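Local coordinates for protein aspartyl-tRNA synthetase 2 (Thermus thermophilus, PDB 1N9W) that attaches L-aspartate, first activated by ATP, to both tRNA(Asp) and tRNA(Asn), with similar efficiency, at residues 345-350 against 390-395. Residues are numbered along the deposited sequence; the frame is centred on the assembly and turned at random.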
# COMPACT_ATOMS: atom_id res chain seq x y z
N GLU B 345 -2.13 -22.01 7.40
CA GLU B 345 -1.23 -21.10 8.08
C GLU B 345 -1.24 -19.76 7.34
O GLU B 345 -0.80 -19.68 6.20
CB GLU B 345 0.19 -21.68 8.12
CG GLU B 345 1.23 -20.74 8.73
CD GLU B 345 2.10 -20.07 7.68
OE1 GLU B 345 2.96 -20.76 7.09
OE2 GLU B 345 1.92 -18.85 7.43
N ILE B 346 -1.77 -18.73 7.99
CA ILE B 346 -1.85 -17.41 7.38
C ILE B 346 -0.90 -16.44 8.06
O ILE B 346 -0.85 -15.26 7.70
CB ILE B 346 -3.27 -16.82 7.47
CG1 ILE B 346 -3.61 -16.52 8.93
CG2 ILE B 346 -4.27 -17.79 6.85
CD1 ILE B 346 -4.85 -15.67 9.11
N THR B 347 -0.17 -16.91 9.06
CA THR B 347 0.76 -16.05 9.78
C THR B 347 1.90 -16.81 10.41
O THR B 347 1.74 -17.95 10.87
CB THR B 347 0.04 -15.27 10.90
OG1 THR B 347 -1.00 -14.47 10.34
CG2 THR B 347 1.03 -14.36 11.64
N SER B 348 3.06 -16.18 10.43
CA SER B 348 4.24 -16.78 11.03
C SER B 348 5.15 -15.68 11.53
O SER B 348 5.58 -14.82 10.77
CB SER B 348 4.98 -17.63 9.99
OG SER B 348 6.06 -18.30 10.60
N GLY B 349 5.42 -15.69 12.84
CA GLY B 349 6.27 -14.68 13.41
C GLY B 349 6.66 -14.96 14.85
O GLY B 349 6.49 -16.08 15.34
N GLY B 350 7.17 -13.95 15.52
CA GLY B 350 7.57 -14.10 16.91
C GLY B 350 8.62 -13.07 17.29
O GLY B 350 9.03 -12.26 16.47
N PHE B 390 5.62 -10.22 12.63
CA PHE B 390 4.96 -11.32 11.95
C PHE B 390 4.51 -10.87 10.57
O PHE B 390 4.51 -9.67 10.26
CB PHE B 390 3.77 -11.81 12.79
CG PHE B 390 2.68 -10.77 12.98
CD1 PHE B 390 1.62 -10.68 12.08
CD2 PHE B 390 2.69 -9.91 14.08
CE1 PHE B 390 0.60 -9.76 12.26
CE2 PHE B 390 1.66 -8.99 14.27
CZ PHE B 390 0.61 -8.91 13.36
N ALA B 391 4.13 -11.83 9.73
CA ALA B 391 3.70 -11.53 8.38
C ALA B 391 2.40 -12.26 8.12
O ALA B 391 2.18 -13.37 8.62
CB ALA B 391 4.76 -11.98 7.38
N ILE B 392 1.53 -11.65 7.33
CA ILE B 392 0.25 -12.25 7.00
C ILE B 392 0.15 -12.56 5.52
O ILE B 392 0.38 -11.68 4.68
CB ILE B 392 -0.92 -11.32 7.39
CG1 ILE B 392 -0.87 -11.03 8.89
CG2 ILE B 392 -2.24 -11.95 7.00
CD1 ILE B 392 -2.04 -10.21 9.40
N GLY B 393 -0.16 -13.81 5.20
CA GLY B 393 -0.31 -14.20 3.81
C GLY B 393 -1.64 -13.66 3.32
O GLY B 393 -2.67 -14.29 3.51
N ALA B 394 -1.60 -12.48 2.71
CA ALA B 394 -2.80 -11.82 2.22
C ALA B 394 -3.74 -12.74 1.43
O ALA B 394 -4.91 -12.84 1.77
CB ALA B 394 -2.41 -10.60 1.37
N GLU B 395 -3.23 -13.40 0.39
CA GLU B 395 -4.08 -14.27 -0.41
C GLU B 395 -4.69 -15.44 0.34
O GLU B 395 -5.84 -15.80 0.11
CB GLU B 395 -3.34 -14.80 -1.63
CG GLU B 395 -3.17 -13.80 -2.75
CD GLU B 395 -1.89 -13.02 -2.63
OE1 GLU B 395 -1.65 -12.44 -1.55
OE2 GLU B 395 -1.11 -13.01 -3.60
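Strand residues Ile346 to Gly349 pair antiparallel with Phe390 to Gly393 in the middle of the catalytic-domain sheet, a buried strand-to-strand contact. Its firm bond runs from Gly393 N to Ile346 O (3.0 Å, 160° at the hydrogen). Two weak bonds, both 3.5 Å, follow: Ser348 N to Ala391 O and Ala391 N to Ser348 O. Between the firm bond and this weak pair, Thr347 and Ile392 form a non-hydrogen-bonded pair, and a CA-H...O contact from Thr347 CA to Ala391 O (3.2 Å) adds to the pairing. On this face Thr347 OG1 lies beside the backbone N (chi1 -59°), which leaves CG2 anti to that N and carries the methyl obliquely to Phe390 CD1 at 3.8 Å. The hydroxyl, alongside Ile392 CG1, also hydrogen-bonds to Glu234 OE2 on helix 227-248, a helix that apolar Phe390 and Ile392 suit by packing on it. An alanine in place of Thr347 would probably leave a gap beside Phe390 and deprive Glu234 of its hydroxyl partner. Such an antiparallel core backed by helices is the class II synthetase fold; Ile346 and Thr347, both opposite Leu339, make a classic bulge on the other neighbouring strand. Glycine suits position 349, where a side chain would collide with Phe390 CB. The opposite face carries small Ala391, against strand 215-222, and Ser348, a predicted aspartate-binding residue whose OG bonds to Asp338. Gly393, at the N-cap of helix 394-402, belongs to the predicted ATP site.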